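PDB 6KYY: pyridine nucleotide-disulphide oxidoreductase dimerisation region from Escherichia coli BL21, which probably helps the bacterium resist reactive chlorine stress as an FAD-dependent flavoprotein disulfide reductase, with copper(II) bound in this crystal. Local coordinates for residues R203-I208 with V384-V389; M341-S346 with S400-D405; N9-V14 with G33-L38; E107-H112 with N122-G127. All blocks are in the same frame, centred on the assembly; numbering follows the deposited sequence.

Contact 1: residues R203-I208 with V384-V389; sequences REDRDI and VLKAIV
K386 reaches out from strand 384-390 into a salt-bridge network with D205 and D207, which sit at the start of helix 206-218. The closest link is to D207: K386 NZ lies 3.0 Å from D207 OD1, meeting it on the syn side but 31° out of the carboxylate plane, and a weak second bond of 3.2 Å runs from the same NZ to D207 OD2. These two side chains approach tip to tip. D205 comes in obliquely, and its OD2 makes only a weak, 3.4 Å bond to K386 NZ. Nearer the strand backbone, the lysine chain turns at chi3 (-70°), which swings CE out of line with the chain before it, and K386 CD rests 4.0 Å from I208 CG2. The same methyl stands 4.2 Å from V384 CG1. The strand of the dimerisation domain is thus tied to a helix of the pyridine nucleotide-disulphide oxidoreductase region.

A second shell sets up the charged ends. E352 forms a further salt bridge with K386, so the ammonium has three acidic residues around it, which probably favours its charged form. Where helix 352-358 begins, D205 OD2 accepts the backbone N-H of E352 and D205 OD1 that of E353.

Contact 2: residues M341-S346 with S400-D405; sequences MTPPLS and SLLCVD
The carbonyl oxygen of P344 draws two groups. C403 N donates to it over 3.2 Å with an N-H...O angle of 138°, and the hydroxyl of S406, at the start of helix 406-418, lies within hydrogen-bonding reach of both P344 O and C403 O. Its single proton must be shared or go to one of them, and one serine side chain bridges the two segments just beyond the ladder. Further along, S346 and L401 exchange a pair of backbone bonds. S346 N to L401 O is 2.8 Å and almost straight at 176°, and L401 N returns the same length to S346 O.

This is the antiparallel ladder between strands 345-349 and 396-402 in the five-stranded sheet of the dimerisation domain. S346 and L401 form the hydrogen-bonded pair, L345 and L402 the neighbouring non-hydrogen-bonded one, with their side chains on the other face. There L345 and L402 cross at about a right angle. L402 has CG anti to its backbone N (chi1 -174°), and its CD1 is the busy branch: it lies 3.6 Å from L345 CB, 3.4 Å from P343 O and 4.0 Å from M341 CE. I212 of helix 206-218 covers both M341 and L402.

Before the ladder the T342-P343 peptide is cis. P343 CB lies 3.4 Å from C403 C. At the polar end, S346 OG finds its main partner in the hydroxyl of S338.

Contact 3: residues N9-V14 with G33-L38; sequences NKYQAV and GWRVAL
The Rossmann-type beta-alpha-beta unit that opens the FAD-binding fold begins here, where strands 10-16 and 36-40, linked through helix 20-31, lie parallel: Y11 stands by R35, A13 pairs with V36, and V14 with A37. A37 N donates to A13 O over 3.1 Å, whereas the bond from A13 N to R35 O is weak.

The side chains at the strand starts do more. The Y11 ring is sandwiched. On one face the R35 guanidinium lies flat, its centre 3.9 Å from that of the ring and the planes 22° apart, with NH2 displaced toward the rim. On the opposite face A37 CB sits over the centre in a CH-pi contact, 3.3 Å from the centroid. R35 has CG anti to its backbone N (chi1 -168°), which starts the chain off toward the tyrosine. N9 ND2 lies 3.9 Å above the other face of the guanidinium, offset toward the rim, with the amide plane 65° from it.

Q12 works on the backbone instead. Its OE1 receives R35 N at 2.6 Å, so a side chain supplies an acceptor where the two strands are only beginning to pair. W34 brings the edge of its indole, at CE3, to A13 CB, and L29 of helix 20-31 packs on both.

Y11 OH is hydrogen-bonded to D100 OD1, which also forms a long, weak ion pair with R35 NH1. The stack probably gives the guanidinium cation-pi stabilisation, to which the distant carboxylate of D100 would add only a little.

Contact 4: residues E107-H112 with N122-G127; sequences EFINNH and NLEIHG
The E124 carboxylate brings OE2 to 3.7 Å from I109 CD1, an apolar neighbour for a charged flat group. Of the two imidazoles, that of H126 stands on a CB that lies 3.8 Å from H112 O, and its ring is held at ND1 by the hydroxyl of S113. The H112 ring leads away from strand 123-127, and its side chain lies about 4 Å from a copper(II) ion, longer than a coordination bond.

The one hydrogen bond across the contact runs from G127 N to H112 O, 2.9 Å long with an N-H...O angle of 148° and the donor nearly along the C=O axis. H126 CA adds a CA-H...O contact to the same oxygen at 3.2 Å, so that two successive residues of the strand converge on it.

H112 directly precedes strand 113-116, which pairs antiparallel with 123-127 as a hairpin. Backbone bonding between I125 and L114 belongs to that ladder, and the G127-H112 bond carries the pairing one step further, into the loop that leads in. On its other side the strand runs parallel to strand 10-16, with backbone bonding between H126 and Y11.

I109 and E124 touch at the other end of the contact, their side chains crossing at about a right angle. The E124 chain is bent at chi2 (77°), which sets CD off to one side, and E124 CG stays 4.0 Å from I109 CD1.

Overall arrangement
Contacts 1 and 2 share the antiparallel sheet of the dimerisation domain, where strands 384-390 and 396-402 are neighbours: K386 O meets S400 N, and V384 N meets L402 O. Contacts 3 and 4 share the mixed sheet of the FAD-binding region, joined where Y11 N approaches H126 O. The two pairs lie on opposite sides of the chain's centre, with contacts 1 and 3 centred about 48 Å apart. Contact 2 is the most thoroughly buried and relies on backbone bonds and aliphatic packing. Contact 1, also buried, uses charge to join a helix to a sheet. Contacts 3 and 4 are partly exposed, the former built on one arginine-tyrosine stack and parallel-strand bonds, the latter on a single backbone bond.

Contact 1: residues R203-I208 with V384-V389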
# COMPACT_ATOMS: atom_id res chain seq x y z
N ARG B 203 17.09 6.68 17.57
CA ARG B 203 17.52 6.95 16.21
C ARG B 203 16.46 7.67 15.38
O ARG B 203 16.74 8.06 14.24
CB ARG B 203 17.90 5.64 15.50
CG ARG B 203 19.33 5.20 15.75
CD ARG B 203 19.68 3.98 14.92
NE ARG B 203 18.89 2.81 15.31
CZ ARG B 203 19.40 1.64 15.67
NH1 ARG B 203 18.60 0.64 16.00
NH2 ARG B 203 20.72 1.47 15.70
N GLU B 204 15.26 7.87 15.93
CA GLU B 204 14.20 8.58 15.24
C GLU B 204 14.04 9.98 15.82
O GLU B 204 14.72 10.37 16.78
CB GLU B 204 12.88 7.80 15.34
CG GLU B 204 13.00 6.33 14.98
CD GLU B 204 13.13 6.09 13.49
OE1 GLU B 204 12.86 7.04 12.72
OE2 GLU B 204 13.49 4.97 13.09
N ASP B 205 13.14 10.76 15.23
CA ASP B 205 12.84 12.08 15.75
C ASP B 205 12.00 11.97 17.02
O ASP B 205 11.28 10.99 17.24
CB ASP B 205 12.10 12.91 14.71
CG ASP B 205 13.04 13.62 13.76
OD1 ASP B 205 14.09 14.11 14.22
OD2 ASP B 205 12.72 13.69 12.55
N ARG B 206 12.09 13.00 17.86
CA ARG B 206 11.30 13.00 19.09
C ARG B 206 9.81 13.15 18.80
O ARG B 206 8.99 12.59 19.53
CB ARG B 206 11.78 14.11 20.03
CG ARG B 206 13.14 13.85 20.67
CD ARG B 206 13.17 12.51 21.39
NE ARG B 206 13.72 11.45 20.54
CZ ARG B 206 13.57 10.15 20.78
NH1 ARG B 206 12.90 9.74 21.84
NH2 ARG B 206 14.11 9.26 19.95
N ASP B 207 9.45 13.89 17.75
CA ASP B 207 8.04 14.11 17.45
C ASP B 207 7.36 12.82 17.02
O ASP B 207 6.19 12.58 17.36
CB ASP B 207 7.88 15.19 16.39
CG ASP B 207 8.87 15.05 15.25
OD1 ASP B 207 9.84 15.85 15.21
OD2 ASP B 207 8.69 14.15 14.41
N ILE B 208 8.06 11.97 16.26
CA ILE B 208 7.48 10.69 15.87
C ILE B 208 7.68 9.63 16.95
O ILE B 208 6.85 8.72 17.08
CB ILE B 208 8.04 10.22 14.52
CG1 ILE B 208 9.57 10.15 14.55
CG2 ILE B 208 7.57 11.14 13.40
CD1 ILE B 208 10.16 9.46 13.34
N VAL B 384 1.15 10.28 11.84
CA VAL B 384 1.48 11.60 11.33
C VAL B 384 2.38 11.43 10.12
O VAL B 384 3.04 10.40 9.96
CB VAL B 384 2.15 12.47 12.42
CG1 VAL B 384 3.58 12.01 12.66
CG2 VAL B 384 2.10 13.95 12.05
N LEU B 385 2.40 12.43 9.24
CA LEU B 385 3.31 12.50 8.12
C LEU B 385 4.22 13.70 8.28
O LEU B 385 3.78 14.77 8.71
CB LEU B 385 2.56 12.59 6.78
CG LEU B 385 1.56 11.49 6.44
CD1 LEU B 385 1.20 11.55 4.97
CD2 LEU B 385 2.13 10.13 6.81
N LYS B 386 5.50 13.53 7.94
CA LYS B 386 6.43 14.65 7.94
C LYS B 386 7.59 14.33 7.02
O LYS B 386 8.03 13.18 6.94
CB LYS B 386 6.94 14.96 9.36
CG LYS B 386 7.88 13.91 9.92
CD LYS B 386 8.53 14.38 11.21
CE LYS B 386 9.52 15.50 10.96
NZ LYS B 386 10.17 15.92 12.23
N ALA B 387 8.05 15.34 6.30
CA ALA B 387 9.21 15.22 5.43
C ALA B 387 10.01 16.51 5.50
O ALA B 387 9.55 17.52 6.04
CB ALA B 387 8.81 14.90 3.99
N ILE B 388 11.22 16.47 4.95
CA ILE B 388 12.16 17.57 5.04
C ILE B 388 12.55 17.98 3.62
O ILE B 388 13.03 17.14 2.84
CB ILE B 388 13.40 17.20 5.86
CG1 ILE B 388 12.97 16.66 7.23
CG2 ILE B 388 14.32 18.40 6.03
CD1 ILE B 388 13.87 15.59 7.77
N VAL B 389 12.35 19.25 3.30
CA VAL B 389 12.66 19.80 1.99
C VAL B 389 13.88 20.69 2.13
O VAL B 389 13.98 21.49 3.07
CB VAL B 389 11.47 20.60 1.41
CG1 VAL B 389 11.83 21.20 0.06
CG2 VAL B 389 10.24 19.70 1.30

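Contact 2: residues M341-S346 with S400-D405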
# COMPACT_ATOMS: atom_id res chain seq x y z
N MET B 341 4.27 -1.71 13.17
CA MET B 341 3.27 -1.57 14.23
C MET B 341 1.88 -1.44 13.62
O MET B 341 1.61 -1.95 12.53
CB MET B 341 3.53 -0.33 15.08
CG MET B 341 4.80 -0.32 15.88
SD MET B 341 4.87 1.25 16.76
CE MET B 341 4.74 2.39 15.39
N THR B 342 1.00 -0.75 14.34
CA THR B 342 -0.30 -0.34 13.83
C THR B 342 -0.57 1.05 14.38
O THR B 342 -0.92 1.20 15.57
CB THR B 342 -1.40 -1.32 14.23
OG1 THR B 342 -1.07 -2.63 13.76
CG2 THR B 342 -2.74 -0.90 13.63
N PRO B 343 -0.40 2.11 13.57
CA PRO B 343 0.01 2.07 12.17
C PRO B 343 1.53 1.96 11.99
O PRO B 343 2.28 2.43 12.84
CB PRO B 343 -0.51 3.40 11.62
CG PRO B 343 -0.42 4.32 12.79
CD PRO B 343 -0.65 3.49 14.03
N PRO B 344 1.97 1.34 10.89
CA PRO B 344 3.40 1.12 10.70
C PRO B 344 4.17 2.42 10.45
O PRO B 344 3.64 3.40 9.91
CB PRO B 344 3.46 0.20 9.47
CG PRO B 344 2.12 0.32 8.82
CD PRO B 344 1.14 0.64 9.90
N LEU B 345 5.44 2.41 10.85
CA LEU B 345 6.34 3.55 10.74
C LEU B 345 7.36 3.26 9.64
O LEU B 345 8.23 2.40 9.81
CB LEU B 345 7.04 3.82 12.07
CG LEU B 345 7.98 5.02 12.21
CD1 LEU B 345 9.43 4.66 11.86
CD2 LEU B 345 7.50 6.22 11.40
N SER B 346 7.26 3.98 8.53
CA SER B 346 8.16 3.83 7.40
C SER B 346 9.03 5.07 7.25
O SER B 346 8.58 6.19 7.53
CB SER B 346 7.39 3.57 6.11
OG SER B 346 6.76 2.30 6.16
N SER B 400 9.16 10.79 7.18
CA SER B 400 8.70 9.97 8.29
C SER B 400 7.21 9.69 8.05
O SER B 400 6.37 10.57 8.27
CB SER B 400 8.92 10.66 9.63
OG SER B 400 10.30 10.71 9.95
N LEU B 401 6.90 8.49 7.58
CA LEU B 401 5.53 8.13 7.23
C LEU B 401 5.00 7.18 8.30
O LEU B 401 5.24 5.97 8.25
CB LEU B 401 5.49 7.51 5.83
CG LEU B 401 6.00 8.45 4.73
CD1 LEU B 401 5.70 7.89 3.35
CD2 LEU B 401 5.39 9.83 4.88
N LEU B 402 4.29 7.74 9.27
CA LEU B 402 3.66 6.97 10.35
C LEU B 402 2.17 6.92 10.03
O LEU B 402 1.38 7.75 10.49
CB LEU B 402 3.93 7.62 11.70
CG LEU B 402 3.45 6.87 12.94
CD1 LEU B 402 3.90 5.43 12.91
CD2 LEU B 402 3.94 7.56 14.20
N CYS B 403 1.78 5.93 9.23
CA CYS B 403 0.41 5.83 8.76
C CYS B 403 0.11 4.38 8.43
O CYS B 403 1.00 3.53 8.37
CB CYS B 403 0.18 6.71 7.54
SG CYS B 403 1.54 6.66 6.38
N VAL B 404 -1.18 4.10 8.21
CA VAL B 404 -1.56 2.81 7.65
C VAL B 404 -1.06 2.72 6.22
O VAL B 404 -1.08 3.71 5.47
CB VAL B 404 -3.09 2.62 7.72
CG1 VAL B 404 -3.49 2.14 9.10
CG2 VAL B 404 -3.79 3.92 7.38
N ASP B 405 -0.57 1.54 5.83
CA ASP B 405 0.02 1.31 4.51
C ASP B 405 1.25 2.18 4.28
O ASP B 405 1.57 2.54 3.14
CB ASP B 405 -1.00 1.52 3.39
CG ASP B 405 -1.85 0.29 3.15
OD1 ASP B 405 -1.30 -0.83 3.21
OD2 ASP B 405 -3.07 0.44 2.92

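Contact 3: residues N9-V14 with G33-L38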
# COMPACT_ATOMS: atom_id res chain seq x y z
N ASN B 9 31.36 -34.75 -5.73
CA ASN B 9 32.25 -34.06 -6.64
C ASN B 9 32.57 -32.68 -6.08
O ASN B 9 32.20 -32.34 -4.95
CB ASN B 9 31.63 -33.95 -8.03
CG ASN B 9 31.44 -35.30 -8.70
OD1 ASN B 9 31.87 -36.33 -8.20
ND2 ASN B 9 30.76 -35.28 -9.84
N LYS B 10 33.26 -31.86 -6.87
CA LYS B 10 33.48 -30.46 -6.51
C LYS B 10 32.42 -29.60 -7.18
O LYS B 10 32.23 -29.67 -8.40
CB LYS B 10 34.88 -30.00 -6.92
CG LYS B 10 35.31 -28.70 -6.24
CD LYS B 10 36.74 -28.31 -6.61
CE LYS B 10 36.88 -28.05 -8.10
NZ LYS B 10 38.19 -27.44 -8.43
N TYR B 11 31.74 -28.78 -6.38
CA TYR B 11 30.72 -27.89 -6.90
C TYR B 11 31.35 -26.58 -7.35
O TYR B 11 32.23 -26.03 -6.68
CB TYR B 11 29.65 -27.62 -5.84
CG TYR B 11 28.85 -28.84 -5.46
CD1 TYR B 11 27.72 -29.21 -6.19
CD2 TYR B 11 29.21 -29.62 -4.37
CE1 TYR B 11 26.98 -30.32 -5.84
CE2 TYR B 11 28.48 -30.74 -4.02
CZ TYR B 11 27.37 -31.09 -4.76
OH TYR B 11 26.63 -32.20 -4.41
N GLN B 12 30.90 -26.08 -8.51
CA GLN B 12 31.36 -24.78 -8.98
C GLN B 12 30.97 -23.67 -8.00
O GLN B 12 31.66 -22.65 -7.91
CB GLN B 12 30.80 -24.49 -10.37
CG GLN B 12 31.31 -25.43 -11.45
CD GLN B 12 30.42 -25.44 -12.68
OE1 GLN B 12 29.28 -25.91 -12.63
NE2 GLN B 12 30.93 -24.92 -13.78
N ALA B 13 29.88 -23.87 -7.27
CA ALA B 13 29.43 -22.92 -6.26
C ALA B 13 28.84 -23.68 -5.09
O ALA B 13 28.04 -24.60 -5.29
CB ALA B 13 28.39 -21.95 -6.84
N VAL B 14 29.24 -23.31 -3.88
CA VAL B 14 28.69 -23.87 -2.65
C VAL B 14 28.18 -22.72 -1.80
O VAL B 14 28.95 -21.81 -1.45
CB VAL B 14 29.73 -24.70 -1.87
CG1 VAL B 14 29.09 -25.32 -0.64
CG2 VAL B 14 30.32 -25.78 -2.76
N GLY B 33 23.72 -23.10 -15.72
CA GLY B 33 24.50 -24.29 -15.99
C GLY B 33 25.43 -24.72 -14.87
O GLY B 33 25.99 -25.82 -14.95
N TRP B 34 25.60 -23.90 -13.84
CA TRP B 34 26.54 -24.21 -12.77
C TRP B 34 26.04 -25.37 -11.92
O TRP B 34 24.84 -25.52 -11.69
CB TRP B 34 26.77 -22.99 -11.88
CG TRP B 34 27.44 -21.82 -12.55
CD1 TRP B 34 27.30 -21.42 -13.85
CD2 TRP B 34 28.35 -20.90 -11.94
NE1 TRP B 34 28.07 -20.30 -14.08
CE2 TRP B 34 28.72 -19.96 -12.93
CE3 TRP B 34 28.89 -20.77 -10.66
CZ2 TRP B 34 29.61 -18.92 -12.68
CZ3 TRP B 34 29.77 -19.73 -10.41
CH2 TRP B 34 30.12 -18.82 -11.41
N ARG B 35 26.98 -26.18 -11.43
CA ARG B 35 26.68 -27.22 -10.46
C ARG B 35 26.73 -26.59 -9.07
O ARG B 35 27.81 -26.24 -8.58
CB ARG B 35 27.67 -28.38 -10.58
CG ARG B 35 27.27 -29.62 -9.79
CD ARG B 35 28.08 -30.84 -10.22
NE ARG B 35 28.71 -31.50 -9.07
CZ ARG B 35 28.08 -32.33 -8.25
NH1 ARG B 35 26.80 -32.62 -8.44
NH2 ARG B 35 28.73 -32.87 -7.23
N VAL B 36 25.57 -26.45 -8.44
CA VAL B 36 25.43 -25.68 -7.21
C VAL B 36 25.03 -26.61 -6.07
O VAL B 36 24.28 -27.57 -6.27
CB VAL B 36 24.39 -24.55 -7.37
CG1 VAL B 36 24.55 -23.51 -6.27
CG2 VAL B 36 24.52 -23.90 -8.74
N ALA B 37 25.54 -26.31 -4.88
CA ALA B 37 25.16 -27.01 -3.66
C ALA B 37 24.88 -25.98 -2.58
O ALA B 37 25.71 -25.09 -2.33
CB ALA B 37 26.26 -27.97 -3.20
N LEU B 38 23.72 -26.08 -1.94
CA LEU B 38 23.35 -25.22 -0.83
C LEU B 38 23.24 -26.05 0.43
O LEU B 38 22.50 -27.05 0.46
CB LEU B 38 22.03 -24.49 -1.11
CG LEU B 38 21.74 -23.29 -0.20
CD1 LEU B 38 21.15 -22.14 -0.99
CD2 LEU B 38 20.82 -23.68 0.95

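Contact 4: residues E107-H112 with N122-G127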
# COMPACT_ATOMS: atom_id res chain seq x y z
N GLU B 107 30.85 -26.41 8.29
CA GLU B 107 32.00 -25.95 9.05
C GLU B 107 33.21 -25.92 8.12
O GLU B 107 33.42 -26.86 7.35
CB GLU B 107 32.27 -26.87 10.25
CG GLU B 107 33.44 -26.44 11.12
CD GLU B 107 33.96 -27.58 11.98
OE1 GLU B 107 34.76 -28.39 11.47
OE2 GLU B 107 33.56 -27.67 13.16
N PHE B 108 33.98 -24.83 8.18
CA PHE B 108 35.11 -24.64 7.28
C PHE B 108 36.27 -25.52 7.73
O PHE B 108 36.83 -25.32 8.81
CB PHE B 108 35.52 -23.18 7.24
CG PHE B 108 34.83 -22.37 6.18
CD1 PHE B 108 35.11 -22.58 4.84
CD2 PHE B 108 33.91 -21.40 6.52
CE1 PHE B 108 34.47 -21.84 3.86
CE2 PHE B 108 33.27 -20.65 5.55
CZ PHE B 108 33.55 -20.87 4.21
N ILE B 109 36.63 -26.50 6.90
CA ILE B 109 37.91 -27.18 7.07
C ILE B 109 39.02 -26.34 6.44
O ILE B 109 40.10 -26.18 7.03
CB ILE B 109 37.87 -28.59 6.45
CG1 ILE B 109 36.99 -29.52 7.27
CG2 ILE B 109 39.27 -29.16 6.30
CD1 ILE B 109 36.57 -30.77 6.52
N ASN B 110 38.76 -25.79 5.26
CA ASN B 110 39.76 -25.07 4.48
C ASN B 110 39.08 -23.86 3.86
O ASN B 110 37.98 -23.46 4.26
CB ASN B 110 40.35 -25.99 3.41
CG ASN B 110 41.80 -26.29 3.66
OD1 ASN B 110 42.34 -25.96 4.72
ND2 ASN B 110 42.46 -26.92 2.69
N ASN B 111 39.74 -23.27 2.87
CA ASN B 111 39.10 -22.30 2.00
C ASN B 111 38.54 -22.95 0.74
O ASN B 111 38.03 -22.24 -0.14
CB ASN B 111 40.09 -21.18 1.62
CG ASN B 111 41.22 -21.67 0.74
OD1 ASN B 111 42.09 -22.43 1.18
ND2 ASN B 111 41.22 -21.22 -0.51
N HIS B 112 38.61 -24.28 0.64
CA HIS B 112 38.02 -25.02 -0.46
C HIS B 112 37.02 -26.09 -0.03
O HIS B 112 36.16 -26.45 -0.84
CB HIS B 112 39.11 -25.71 -1.30
CG HIS B 112 40.21 -24.80 -1.75
ND1 HIS B 112 40.23 -24.20 -2.99
CD2 HIS B 112 41.35 -24.41 -1.13
CE1 HIS B 112 41.32 -23.47 -3.11
NE2 HIS B 112 42.02 -23.58 -1.99
N ASN B 122 29.56 -37.57 9.11
CA ASN B 122 29.87 -36.33 8.41
C ASN B 122 30.07 -36.56 6.91
O ASN B 122 30.26 -37.68 6.44
CB ASN B 122 31.14 -35.70 9.00
CG ASN B 122 30.92 -35.15 10.39
OD1 ASN B 122 29.79 -34.91 10.81
ND2 ASN B 122 32.01 -34.95 11.12
N LEU B 123 30.01 -35.46 6.16
CA LEU B 123 30.36 -35.43 4.75
C LEU B 123 31.37 -34.31 4.51
O LEU B 123 31.51 -33.39 5.32
CB LEU B 123 29.13 -35.21 3.85
CG LEU B 123 27.90 -36.10 3.98
CD1 LEU B 123 26.82 -35.63 3.01
CD2 LEU B 123 28.25 -37.55 3.74
N GLU B 124 32.06 -34.39 3.38
CA GLU B 124 33.03 -33.38 2.97
C GLU B 124 32.64 -32.84 1.60
O GLU B 124 32.38 -33.62 0.67
CB GLU B 124 34.45 -33.96 2.93
CG GLU B 124 35.26 -33.69 4.19
CD GLU B 124 34.87 -34.59 5.35
OE1 GLU B 124 34.53 -35.77 5.11
OE2 GLU B 124 34.90 -34.12 6.51
N ILE B 125 32.58 -31.52 1.48
CA ILE B 125 32.07 -30.85 0.29
C ILE B 125 33.08 -29.79 -0.15
O ILE B 125 33.50 -28.96 0.66
CB ILE B 125 30.69 -30.21 0.55
CG1 ILE B 125 29.68 -31.29 0.93
CG2 ILE B 125 30.24 -29.40 -0.66
CD1 ILE B 125 28.25 -30.91 0.68
N HIS B 126 33.45 -29.82 -1.43
CA HIS B 126 34.42 -28.90 -1.99
C HIS B 126 33.73 -27.89 -2.90
O HIS B 126 32.68 -28.17 -3.49
CB HIS B 126 35.50 -29.64 -2.77
CG HIS B 126 35.95 -30.91 -2.12
ND1 HIS B 126 36.40 -30.95 -0.82
CD2 HIS B 126 36.03 -32.18 -2.59
CE1 HIS B 126 36.74 -32.19 -0.51
NE2 HIS B 126 36.52 -32.96 -1.57
N GLY B 127 34.33 -26.71 -3.03
CA GLY B 127 33.76 -25.66 -3.85
C GLY B 127 34.78 -24.80 -4.57
O GLY B 127 35.72 -24.28 -3.95